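Local coordinates for protein putative SnoaL-like polyketide cyclase (Jannaschia sp., PDB 3KKG) that probably catalyses a cyclisation of a polyketide-type substrate, as a SnoaL-like member of the NTF2 clan, at residues 13-18 / 122-127; 17-22 / 73-78; 39-44 / 55-60; 97-102 / 131-136. All blocks are in the same frame, centred on the assembly; numbering follows the deposited sequence.

Contact 1: 13-18 / 122-127; sequences ETVLRL and GQVIEM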
loop_
_atom_site.group_PDB
_atom_site.type_symbol
_atom_site.label_atom_id
_atom_site.label_comp_id
_atom_site.label_asym_id
_atom_site.label_seq_id
_atom_site.Cartn_x
_atom_site.Cartn_y
_atom_site.Cartn_z
ATOM N N GLU A 13 -4.530 19.062 -3.197
ATOM C CA GLU A 13 -3.783 20.157 -2.575
ATOM C C GLU A 13 -3.781 20.030 -1.047
ATOM O O GLU A 13 -2.737 20.188 -0.359
ATOM C CB GLU A 13 -4.332 21.508 -3.030
ATOM C CG GLU A 13 -4.088 21.794 -4.539
ATOM C CD GLU A 13 -4.635 23.153 -4.997
ATOM O OE1 GLU A 13 -4.713 24.066 -4.152
ATOM O OE2 GLU A 13 -4.894 23.322 -6.202
ATOM N N THR A 14 -4.941 19.752 -0.496
ATOM C CA THR A 14 -5.079 19.577 0.950
ATOM C C THR A 14 -4.233 18.410 1.454
ATOM O O THR A 14 -3.489 18.564 2.442
ATOM C CB THR A 14 -6.556 19.432 1.313
ATOM O OG1 THR A 14 -7.209 20.680 1.037
ATOM C CG2 THR A 14 -6.778 18.978 2.795
ATOM N N VAL A 15 -4.313 17.262 0.792
ATOM C CA VAL A 15 -3.529 16.111 1.224
ATOM C C VAL A 15 -2.023 16.320 1.103
ATOM O O VAL A 15 -1.234 15.928 1.977
ATOM C CB VAL A 15 -3.948 14.842 0.439
ATOM C CG1 VAL A 15 -2.890 13.802 0.546
ATOM C CG2 VAL A 15 -5.327 14.390 0.918
ATOM N N LEU A 16 -1.596 16.980 0.024
ATOM C CA LEU A 16 -0.162 17.129 -0.185
ATOM C C LEU A 16 0.527 17.999 0.901
ATOM O O LEU A 16 1.739 17.872 1.141
ATOM C CB LEU A 16 0.176 17.592 -1.603
ATOM C CG LEU A 16 0.127 16.495 -2.652
ATOM C CD1 LEU A 16 0.322 17.107 -4.062
ATOM C CD2 LEU A 16 1.139 15.388 -2.363
ATOM N N ARG A 17 -0.240 18.861 1.561
ATOM C CA ARG A 17 0.301 19.627 2.690
ATOM C C ARG A 17 0.825 18.709 3.772
ATOM O O ARG A 17 1.796 19.047 4.454
ATOM C CB ARG A 17 -0.750 20.558 3.285
ATOM C CG ARG A 17 -1.242 21.605 2.361
ATOM C CD ARG A 17 -2.150 22.628 3.040
ATOM N NE ARG A 17 -1.435 23.341 4.103
ATOM C CZ ARG A 17 -1.949 23.686 5.279
ATOM N NH1 ARG A 17 -3.206 23.401 5.602
ATOM N NH2 ARG A 17 -1.191 24.348 6.146
ATOM N N LEU A 18 0.247 17.503 3.889
ATOM C CA LEU A 18 0.672 16.561 4.907
ATOM C C LEU A 18 2.043 15.955 4.638
ATOM O O LEU A 18 2.628 15.328 5.505
ATOM C CB LEU A 18 -0.356 15.437 5.034
ATOM C CG LEU A 18 -1.775 15.881 5.414
ATOM C CD1 LEU A 18 -2.791 14.757 5.322
ATOM C CD2 LEU A 18 -1.741 16.524 6.855
ATOM N N GLY A 122 -13.987 18.323 2.018
ATOM C CA GLY A 122 -12.704 19.021 2.057
ATOM C C GLY A 122 -11.747 18.694 3.204
ATOM O O GLY A 122 -10.670 19.258 3.260
ATOM N N GLN A 123 -12.175 17.826 4.127
ATOM C CA GLN A 123 -11.386 17.462 5.297
ATOM C C GLN A 123 -11.030 15.977 5.189
ATOM O O GLN A 123 -11.793 15.187 4.625
ATOM C CB GLN A 123 -12.186 17.707 6.590
ATOM C CG GLN A 123 -12.845 19.072 6.709
ATOM C CD GLN A 123 -13.660 19.213 7.995
ATOM O OE1 GLN A 123 -14.897 19.094 7.995
ATOM N NE2 GLN A 123 -12.971 19.464 9.092
ATOM N N VAL A 124 -9.869 15.602 5.716
ATOM C CA VAL A 124 -9.445 14.219 5.730
ATOM C C VAL A 124 -10.109 13.478 6.893
ATOM O O VAL A 124 -9.999 13.892 8.078
ATOM C CB VAL A 124 -7.916 14.117 5.843
ATOM C CG1 VAL A 124 -7.467 12.664 5.966
ATOM C CG2 VAL A 124 -7.218 14.793 4.670
ATOM N N ILE A 125 -10.812 12.405 6.567
ATOM C CA ILE A 125 -11.487 11.592 7.609
ATOM C C ILE A 125 -10.826 10.240 7.927
ATOM O O ILE A 125 -11.125 9.629 8.977
ATOM C CB ILE A 125 -12.974 11.384 7.270
ATOM C CG1 ILE A 125 -13.176 10.515 6.009
ATOM C CG2 ILE A 125 -13.669 12.746 7.075
ATOM C CD1 ILE A 125 -14.650 10.122 5.755
ATOM N N GLU A 126 -9.997 9.762 7.019
ATOM C CA GLU A 126 -9.337 8.478 7.233
ATOM C C GLU A 126 -8.056 8.426 6.412
ATOM O O GLU A 126 -7.977 8.986 5.296
ATOM C CB GLU A 126 -10.240 7.322 6.819
ATOM C CG GLU A 126 -9.635 5.948 7.147
ATOM C CD GLU A 126 -10.602 4.811 6.948
ATOM O OE1 GLU A 126 -11.496 4.652 7.789
ATOM O OE2 GLU A 126 -10.477 4.165 5.873
HETATM N N MSE A 127 -7.059 7.770 6.980
HETATM C CA MSE A 127 -5.782 7.559 6.366
HETATM C C MSE A 127 -5.366 6.114 6.597
HETATM O O MSE A 127 -5.339 5.696 7.750
HETATM C CB MSE A 127 -4.748 8.496 6.994
HETATM C CG MSE A 127 -3.365 8.400 6.430
HETATM SE SE MSE A 127 -2.210 9.683 7.286
HETATM C CE MSE A 127 -2.060 8.795 8.880
HETATM O O HOH W 1 -9.857 20.567 1.095
#
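No ring or other flat side chain bridges the two segments: T14 CG2 comes 3.9 Å from G122 O, and the other meetings, of V15 and L18 with V124, are purely aliphatic. In this fold of the NTF2 clan the contact lays helix 6-16 and the residues just after it over strand 123-131 of the curved sheet. V124 carries the strand's side of the contact. Its CG2 lies 4.2 Å from V15 CG2 and 4.5 Å from L18 CD1, so a single methyl of V124 touches both V15 and L18. Such beta-branched and aliphatic side chains suit a buried seam that contains no charge. V15 and L18 also touch F117 of the next strand, and V124 touches F41. The strand carries a classic beta bulge just beyond V124, where I125 and E126 both face T118. At the outer end the chemistry turns polar. T14 has its hydroxyl beside the backbone N (chi1 -66°), which leaves CG2 anti to that N and aimed at the strand, while OG1 is also hydrogen-bonded to Q10 O of the preceding helical turn. G122 suits its place because at its backbone angles, phi 85° and psi -3°, a side chain would collide with the carbonyl O of the residue before. A water joins the two ends, 2.7 Å from T14 OG1 and donating to G122 O, also at 2.7 Å.

Contact 2: 17-22 / 73-78; sequences RLFDEG and VVVENV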
loop_
_atom_site.group_PDB
_atom_site.type_symbol
_atom_site.label_atom_id
_atom_site.label_comp_id
_atom_site.label_asym_id
_atom_site.label_seq_id
_atom_site.Cartn_x
_atom_site.Cartn_y
_atom_site.Cartn_z
ATOM N N ARG A 17 -0.240 18.861 1.561
ATOM C CA ARG A 17 0.301 19.627 2.690
ATOM C C ARG A 17 0.825 18.709 3.772
ATOM O O ARG A 17 1.796 19.047 4.454
ATOM C CB ARG A 17 -0.750 20.558 3.285
ATOM C CG ARG A 17 -1.242 21.605 2.361
ATOM C CD ARG A 17 -2.150 22.628 3.040
ATOM N NE ARG A 17 -1.435 23.341 4.103
ATOM C CZ ARG A 17 -1.949 23.686 5.279
ATOM N NH1 ARG A 17 -3.206 23.401 5.602
ATOM N NH2 ARG A 17 -1.191 24.348 6.146
ATOM N N LEU A 18 0.247 17.503 3.889
ATOM C CA LEU A 18 0.672 16.561 4.907
ATOM C C LEU A 18 2.043 15.955 4.638
ATOM O O LEU A 18 2.628 15.328 5.505
ATOM C CB LEU A 18 -0.356 15.437 5.034
ATOM C CG LEU A 18 -1.775 15.881 5.414
ATOM C CD1 LEU A 18 -2.791 14.757 5.322
ATOM C CD2 LEU A 18 -1.741 16.524 6.855
ATOM N N PHE A 19 2.564 16.175 3.443
ATOM C CA PHE A 19 3.866 15.678 3.044
ATOM C C PHE A 19 4.937 16.782 3.063
ATOM O O PHE A 19 6.081 16.509 2.712
ATOM C CB PHE A 19 3.812 14.982 1.679
ATOM C CG PHE A 19 2.962 13.727 1.724
ATOM C CD1 PHE A 19 1.580 13.800 1.624
ATOM C CD2 PHE A 19 3.550 12.527 2.035
ATOM C CE1 PHE A 19 0.825 12.652 1.741
ATOM C CE2 PHE A 19 2.775 11.354 2.138
ATOM C CZ PHE A 19 1.421 11.450 2.016
ATOM N N ASP A 20 4.540 17.988 3.472
ATOM C CA ASP A 20 5.453 19.143 3.561
ATOM C C ASP A 20 5.272 19.764 4.939
ATOM O O ASP A 20 5.892 19.306 5.912
ATOM C CB ASP A 20 5.195 20.105 2.381
ATOM C CG ASP A 20 6.069 21.328 2.429
ATOM O OD1 ASP A 20 7.196 21.204 2.898
ATOM O OD2 ASP A 20 5.604 22.328 1.862
ATOM N N GLU A 21 4.440 20.788 5.062
ATOM C CA GLU A 21 4.265 21.449 6.364
ATOM C C GLU A 21 3.651 20.536 7.451
ATOM O O GLU A 21 3.855 20.746 8.651
ATOM C CB GLU A 21 3.434 22.713 6.238
ATOM C CG GLU A 21 2.077 22.583 5.566
ATOM C CD GLU A 21 2.084 22.926 4.059
ATOM O OE1 GLU A 21 2.882 22.358 3.259
ATOM O OE2 GLU A 21 1.257 23.781 3.665
ATOM N N GLY A 22 2.890 19.521 7.025
ATOM C CA GLY A 22 2.251 18.568 7.932
ATOM C C GLY A 22 3.007 17.264 8.094
ATOM O O GLY A 22 2.486 16.311 8.664
ATOM N N VAL A 73 10.686 12.402 3.031
ATOM C CA VAL A 73 9.703 11.840 2.101
ATOM C C VAL A 73 9.801 12.528 0.751
ATOM O O VAL A 73 9.864 13.732 0.679
ATOM C CB VAL A 73 8.249 11.834 2.729
ATOM C CG1 VAL A 73 7.758 13.243 3.037
ATOM C CG2 VAL A 73 7.295 11.064 1.807
ATOM N N VAL A 74 9.794 11.706 -0.307
ATOM C CA VAL A 74 9.723 12.199 -1.689
ATOM C C VAL A 74 8.486 11.591 -2.316
ATOM O O VAL A 74 8.388 10.364 -2.508
ATOM C CB VAL A 74 10.978 11.875 -2.488
ATOM C CG1 VAL A 74 10.829 12.428 -3.919
ATOM C CG2 VAL A 74 12.217 12.524 -1.869
ATOM N N VAL A 75 7.505 12.433 -2.631
ATOM C CA VAL A 75 6.295 12.001 -3.291
ATOM C C VAL A 75 6.642 11.595 -4.699
ATOM O O VAL A 75 7.331 12.347 -5.442
ATOM C CB VAL A 75 5.225 13.110 -3.258
ATOM C CG1 VAL A 75 4.032 12.699 -4.164
ATOM C CG2 VAL A 75 4.745 13.410 -1.824
ATOM N N GLU A 76 6.166 10.430 -5.134
ATOM C CA GLU A 76 6.348 10.073 -6.519
ATOM C C GLU A 76 5.174 9.633 -7.335
ATOM O O GLU A 76 5.345 9.438 -8.548
ATOM C CB GLU A 76 7.330 9.017 -6.706
ATOM C CG GLU A 76 7.055 7.848 -5.961
ATOM C CD GLU A 76 8.009 6.781 -6.428
ATOM O OE1 GLU A 76 9.158 6.824 -5.872
ATOM O OE2 GLU A 76 7.629 5.949 -7.286
ATOM N N ASN A 77 4.025 9.522 -6.718
ATOM C CA ASN A 77 2.811 9.396 -7.521
ATOM C C ASN A 77 1.643 9.895 -6.711
ATOM O O ASN A 77 1.584 9.593 -5.508
ATOM C CB ASN A 77 2.626 7.955 -8.024
ATOM C CG ASN A 77 1.446 7.831 -8.961
ATOM O OD1 ASN A 77 0.347 7.661 -8.517
ATOM N ND2 ASN A 77 1.682 8.097 -10.209
ATOM N N VAL A 78 0.724 10.657 -7.315
ATOM C CA VAL A 78 -0.526 11.052 -6.710
ATOM C C VAL A 78 -1.651 10.591 -7.672
ATOM O O VAL A 78 -1.624 10.903 -8.879
ATOM C CB VAL A 78 -0.635 12.539 -6.501
ATOM C CG1 VAL A 78 -1.993 12.935 -5.951
ATOM C CG2 VAL A 78 0.560 13.019 -5.622
#
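F19 meets V73 with one edge of its ring and V75 with CB and the adjoining ring atom. V73 CG2 lies near the ring plane, 4.0 Å from F19 CD2, whereas V75 CG2 comes in obliquely, against F19 CB and CG, both at 4.0 Å. Both valines cross the phenylalanine at about a right angle, and a methyl of each touches it. The backbone joins in as well, V73 CG1 standing 3.7 Å from F19 O. V73 holds that methyl between its own backbone N and carbonyl carbon (chi1 62°), which sends CG2 anti to the N and onto the ring. Valines on alternate residues of a strand suit this place because they present short, rigid methyls on one face.

The next shell fixes the turn that carries F19. R17 O accepts from D20 N at 3.1 Å and from G22 N at 2.8 Å, the two donors reaching it from opposite faces of its plane. R17 and E21 tie the ends of the turn by a salt bridge: NE to OE2 is 2.8 Å and nearly straight (172°), with OE2 in the guanidinium plane but itself met from above the carboxylate. G22 fits where a CB would crowd L18.

Beyond these, E76 and N77 form a classic beta bulge facing Q88, and E76 makes a salt bridge to R128 of the second subunit. This is surface packing of the loop after helix 6-16 on outermost strand 72-81 of the NTF2-clan sheet; F19 continues onto V87, T115 and F117 of strands 84-94 and 108-120, while V75 touches L16.

Contact 3: 39-44 / 55-60; sequences PGFRSI and EQAIAF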
loop_
_atom_site.group_PDB
_atom_site.type_symbol
_atom_site.label_atom_id
_atom_site.label_comp_id
_atom_site.label_asym_id
_atom_site.label_seq_id
_atom_site.Cartn_x
_atom_site.Cartn_y
_atom_site.Cartn_z
ATOM N N PRO A 39 -12.199 15.907 13.592
ATOM C CA PRO A 39 -11.952 15.436 14.967
ATOM C C PRO A 39 -12.051 13.914 15.134
ATOM O O PRO A 39 -11.353 13.323 15.963
ATOM C CB PRO A 39 -13.044 16.147 15.776
ATOM C CG PRO A 39 -13.466 17.279 14.906
ATOM C CD PRO A 39 -13.294 16.894 13.506
ATOM N N GLY A 40 -12.936 13.296 14.360
ATOM C CA GLY A 40 -13.125 11.848 14.384
ATOM C C GLY A 40 -12.258 11.100 13.367
ATOM O O GLY A 40 -12.513 9.932 13.092
ATOM N N PHE A 41 -11.242 11.778 12.831
ATOM C CA PHE A 41 -10.244 11.145 11.945
ATOM C C PHE A 41 -9.790 9.811 12.490
ATOM O O PHE A 41 -9.574 9.643 13.697
ATOM C CB PHE A 41 -9.071 12.091 11.808
ATOM C CG PHE A 41 -7.898 11.512 11.086
ATOM C CD1 PHE A 41 -7.953 11.262 9.753
ATOM C CD2 PHE A 41 -6.703 11.278 11.754
ATOM C CE1 PHE A 41 -6.806 10.770 9.075
ATOM C CE2 PHE A 41 -5.594 10.850 11.110
ATOM C CZ PHE A 41 -5.637 10.545 9.779
ATOM N N ARG A 42 -9.628 8.863 11.578
ATOM C CA ARG A 42 -9.161 7.501 11.893
ATOM C C ARG A 42 -7.895 7.212 11.077
ATOM O O ARG A 42 -7.864 7.443 9.869
ATOM C CB ARG A 42 -10.183 6.451 11.412
ATOM C CG ARG A 42 -11.454 6.416 12.175
ATOM C CD ARG A 42 -12.604 5.813 11.350
ATOM N NE ARG A 42 -12.240 4.545 10.727
ATOM C CZ ARG A 42 -12.346 3.340 11.282
ATOM N NH1 ARG A 42 -12.808 3.169 12.499
ATOM N NH2 ARG A 42 -11.991 2.277 10.588
ATOM N N SER A 43 -6.914 6.663 11.773
ATOM C CA SER A 43 -5.627 6.313 11.233
ATOM C C SER A 43 -5.476 4.782 11.276
ATOM O O SER A 43 -5.780 4.139 12.277
ATOM C CB SER A 43 -4.545 6.981 12.066
ATOM O OG SER A 43 -3.274 6.680 11.529
ATOM N N ILE A 44 -5.043 4.201 10.174
ATOM C CA ILE A 44 -4.931 2.763 10.056
ATOM C C ILE A 44 -3.503 2.478 9.571
ATOM O O ILE A 44 -3.108 2.963 8.486
ATOM C CB ILE A 44 -5.962 2.199 9.057
ATOM C CG1 ILE A 44 -7.384 2.382 9.611
ATOM C CG2 ILE A 44 -5.686 0.704 8.756
ATOM C CD1 ILE A 44 -8.493 2.090 8.594
ATOM N N GLU A 55 -6.446 13.637 18.043
ATOM C CA GLU A 55 -5.335 13.733 18.983
ATOM C C GLU A 55 -4.634 12.390 19.173
ATOM O O GLU A 55 -3.395 12.333 19.270
ATOM C CB GLU A 55 -5.791 14.266 20.319
ATOM C CG GLU A 55 -6.259 15.706 20.256
ATOM C CD GLU A 55 -5.235 16.625 19.647
ATOM O OE1 GLU A 55 -4.042 16.478 19.965
ATOM O OE2 GLU A 55 -5.625 17.495 18.838
ATOM N N GLN A 56 -5.432 11.322 19.193
ATOM C CA GLN A 56 -4.897 9.947 19.288
ATOM C C GLN A 56 -4.059 9.617 18.068
ATOM O O GLN A 56 -2.957 9.044 18.172
ATOM C CB GLN A 56 -6.038 8.954 19.434
ATOM C CG GLN A 56 -6.802 9.068 20.773
ATOM C CD GLN A 56 -7.948 10.092 20.776
ATOM O OE1 GLN A 56 -8.084 10.918 19.883
ATOM N NE2 GLN A 56 -8.758 10.058 21.840
ATOM N N ALA A 57 -4.574 9.990 16.903
ATOM C CA ALA A 57 -3.842 9.731 15.677
ATOM C C ALA A 57 -2.552 10.553 15.577
ATOM O O ALA A 57 -1.508 10.079 15.112
ATOM C CB ALA A 57 -4.733 10.018 14.479
ATOM N N ILE A 58 -2.611 11.801 15.999
ATOM C CA ILE A 58 -1.420 12.609 16.113
ATOM C C ILE A 58 -0.375 12.005 17.055
ATOM O O ILE A 58 0.803 11.968 16.738
ATOM C CB ILE A 58 -1.793 14.066 16.571
ATOM C CG1 ILE A 58 -2.421 14.847 15.414
ATOM C CG2 ILE A 58 -0.572 14.850 17.142
ATOM C CD1 ILE A 58 -2.964 16.207 15.860
ATOM N N ALA A 59 -0.819 11.549 18.220
ATOM C CA ALA A 59 0.077 10.906 19.176
ATOM C C ALA A 59 0.785 9.692 18.578
ATOM O O ALA A 59 1.974 9.493 18.796
ATOM C CB ALA A 59 -0.704 10.514 20.430
ATOM N N PHE A 60 0.042 8.896 17.822
ATOM C CA PHE A 60 0.589 7.710 17.179
ATOM C C PHE A 60 1.646 8.135 16.151
ATOM O O PHE A 60 2.737 7.533 16.034
ATOM C CB PHE A 60 -0.536 6.904 16.527
ATOM C CG PHE A 60 -0.070 5.667 15.830
ATOM C CD1 PHE A 60 0.122 4.503 16.528
ATOM C CD2 PHE A 60 0.218 5.682 14.483
ATOM C CE1 PHE A 60 0.568 3.360 15.873
ATOM C CE2 PHE A 60 0.677 4.518 13.823
ATOM C CZ PHE A 60 0.850 3.382 14.509
HETATM O O HOH W 2 -1.709 8.520 12.763
#
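In the helix-on-sheet packing of this NTF2-clan fold, segment 55-60 of helix 54-67 meets segment 39-44 of strand 41-45 where A57 touches F41 and S43. The smallness of alanine allows it: the CA atoms of S43 and A57 are just 5.9 Å apart. A57 CB comes to the edge of the F41 ring, near its plane, at 3.6 Å from CE2 and equally 3.6 Å from CD2, and stands 3.9 Å from S43 CB. F41 reaches that spot because its CG is anti to the backbone N (chi1 172°), which carries the ring edge to A57; V124 and M127 of the neighbouring strand touch it too. Serine suits the position two residues along, since its CB packs against the alanine while its hydroxyl finds a polar partner through solvent. In the conformer given, one of two, a water lies 2.7 Å from S43 OG and donates to A57 O at 2.8 Å, bridging the strand's side chain to the helix backbone. Outward-facing R42 instead pairs with E52 and E126, and further along the helix F60 meets the F45 ring edge-to-face. The arrangement is helix-on-sheet packing of the alpha+beta cone-like fold of the NTF2 clan.

Contact 4: 97-102 / 131-136; sequences GPFLGV and TDLLAV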
loop_
_atom_site.group_PDB
_atom_site.type_symbol
_atom_site.label_atom_id
_atom_site.label_comp_id
_atom_site.label_asym_id
_atom_site.label_seq_id
_atom_site.Cartn_x
_atom_site.Cartn_y
_atom_site.Cartn_z
ATOM N N GLY A 97 16.099 6.941 16.822
ATOM C CA GLY A 97 15.302 6.773 18.059
ATOM C C GLY A 97 14.651 5.412 18.163
ATOM O O GLY A 97 14.672 4.604 17.247
ATOM N N PRO A 98 14.046 5.175 19.341
ATOM C CA PRO A 98 13.357 3.922 19.500
ATOM C C PRO A 98 12.211 3.783 18.518
ATOM O O PRO A 98 11.550 4.790 18.200
ATOM C CB PRO A 98 12.765 4.004 20.915
ATOM C CG PRO A 98 13.091 5.259 21.450
ATOM C CD PRO A 98 13.914 6.066 20.492
ATOM N N PHE A 99 12.026 2.595 17.974
ATOM C CA PHE A 99 10.946 2.356 16.962
ATOM C C PHE A 99 10.327 0.957 17.133
ATOM O O PHE A 99 10.993 -0.035 16.932
ATOM C CB PHE A 99 11.531 2.475 15.554
ATOM C CG PHE A 99 10.491 2.435 14.457
ATOM C CD1 PHE A 99 9.654 3.519 14.257
ATOM C CD2 PHE A 99 10.389 1.353 13.622
ATOM C CE1 PHE A 99 8.733 3.500 13.200
ATOM C CE2 PHE A 99 9.448 1.337 12.609
ATOM C CZ PHE A 99 8.654 2.425 12.386
ATOM N N LEU A 100 9.064 0.965 17.497
ATOM C CA LEU A 100 8.272 -0.273 17.605
ATOM C C LEU A 100 8.993 -1.369 18.399
ATOM O O LEU A 100 9.085 -2.559 17.997
ATOM C CB LEU A 100 7.835 -0.758 16.211
ATOM C CG LEU A 100 7.041 0.255 15.384
ATOM C CD1 LEU A 100 6.585 -0.419 14.045
ATOM C CD2 LEU A 100 5.872 0.889 16.163
ATOM N N GLY A 101 9.589 -0.921 19.504
ATOM C CA GLY A 101 10.271 -1.803 20.445
ATOM C C GLY A 101 11.736 -2.057 20.166
ATOM O O GLY A 101 12.424 -2.761 20.921
ATOM N N VAL A 102 12.264 -1.464 19.097
ATOM C CA VAL A 102 13.652 -1.745 18.748
ATOM C C VAL A 102 14.411 -0.474 19.260
ATOM O O VAL A 102 14.083 0.670 18.851
ATOM C CB VAL A 102 13.841 -1.886 17.244
ATOM C CG1 VAL A 102 15.314 -2.072 16.858
ATOM C CG2 VAL A 102 13.019 -3.076 16.710
ATOM N N THR A 131 3.930 0.517 4.247
ATOM C CA THR A 131 5.289 0.468 3.697
ATOM C C THR A 131 5.771 -0.956 3.684
ATOM O O THR A 131 5.018 -1.869 3.938
ATOM C CB THR A 131 6.201 1.468 4.412
ATOM O OG1 THR A 131 7.466 1.535 3.708
ATOM C CG2 THR A 131 6.503 1.083 5.865
ATOM N N ASP A 132 7.076 -1.167 3.446
ATOM C CA ASP A 132 7.626 -2.522 3.622
ATOM C C ASP A 132 8.158 -2.599 5.057
ATOM O O ASP A 132 9.340 -2.489 5.361
ATOM C CB ASP A 132 8.759 -2.781 2.646
ATOM C CG ASP A 132 9.150 -4.256 2.626
ATOM O OD1 ASP A 132 8.790 -5.005 3.578
ATOM O OD2 ASP A 132 9.863 -4.674 1.680
ATOM N N LEU A 133 7.215 -2.752 5.990
ATOM C CA LEU A 133 7.546 -2.732 7.385
ATOM C C LEU A 133 8.361 -3.957 7.773
ATOM O O LEU A 133 9.228 -3.834 8.640
ATOM C CB LEU A 133 6.284 -2.636 8.248
ATOM C CG LEU A 133 6.472 -2.385 9.734
ATOM C CD1 LEU A 133 7.132 -1.055 10.018
ATOM C CD2 LEU A 133 5.088 -2.424 10.433
ATOM N N LEU A 134 8.170 -5.099 7.135
ATOM C CA LEU A 134 9.009 -6.265 7.418
ATOM C C LEU A 134 10.467 -5.957 7.065
ATOM O O LEU A 134 11.406 -6.250 7.829
ATOM C CB LEU A 134 8.544 -7.480 6.604
ATOM C CG LEU A 134 9.377 -8.730 6.794
ATOM C CD1 LEU A 134 9.335 -9.194 8.268
ATOM C CD2 LEU A 134 8.891 -9.847 5.819
ATOM N N ALA A 135 10.705 -5.302 5.926
ATOM C CA ALA A 135 12.051 -4.977 5.559
ATOM C C ALA A 135 12.644 -3.966 6.549
ATOM O O ALA A 135 13.847 -4.061 6.894
ATOM C CB ALA A 135 12.150 -4.429 4.128
ATOM N N VAL A 136 11.853 -2.998 6.983
ATOM C CA VAL A 136 12.338 -2.003 7.954
ATOM C C VAL A 136 12.728 -2.697 9.261
ATOM O O VAL A 136 13.847 -2.508 9.801
ATOM C CB VAL A 136 11.318 -0.898 8.204
ATOM C CG1 VAL A 136 11.717 -0.017 9.415
ATOM C CG2 VAL A 136 11.115 0.001 6.946
#
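F99 and L133 both hold CG anti to the backbone N (chi1 -172° and -171°), which brings the F99 ring and the end of L133 together, and V136 likewise places CG1 anti to its N. Together they join a type I' beta turn, F99 to V102, to the first turn of helix 133-140 of this NTF2-clan fold. F99 CE2 is 4.1 Å from V136 CG1, which comes obliquely and at about a right angle, and 4.2 Å from L133 CD1, which lies near the ring plane at the edge. L100 adds a tip-to-tip meeting, its CD1 4.1 Å from L133 CD1. F99 and L133, bulky and apolar, suit their buried places; L100 lies at the exposed side and lays its CG over the ring, 3.8 Å above the centre. On the turn itself glycine suits position 101, whose backbone conformation leaves no room for a side chain beside the preceding carbonyl. The other partners of F99 include F68, edge-to-face, and I140. L133 and L134 pack on L134 of the second subunit, so the helix start also contributes to the dimer. Small polyether molecules, probably from the crystallisation liquor, lie near F99 and L100. D132 is the N-cap, and its OD2 bonds to S47 OG of the second subunit. Its other oxygen, OD1, accepts from A135 N at 3.0 Å (157°), met from well above the carboxylate plane.

Overall arrangement
From the N terminus, the chain leaves helix 6-16 through 13-22, and contacts 1 and 2 both begin on these adjoining residues, sharing R17 and L18. Contact 3 comes next, closing a short loop between strand 41-45 and helix 54-67, and is nested inside both longer loops. Contact 2 closes at 73-78. Contact 4 opens later, at 97-102, within the loop of contact 1, and closes at 131-136 after contact 1 has closed at 122-127, so these two cross. Contacts 1, 2 and 3 tie helices and loops to one mixed sheet, with 41-45 and 123-131 as neighbours. Contact 4 joins the 97-102 turn to helix 133-140, about 25 Å between centres from contact 1.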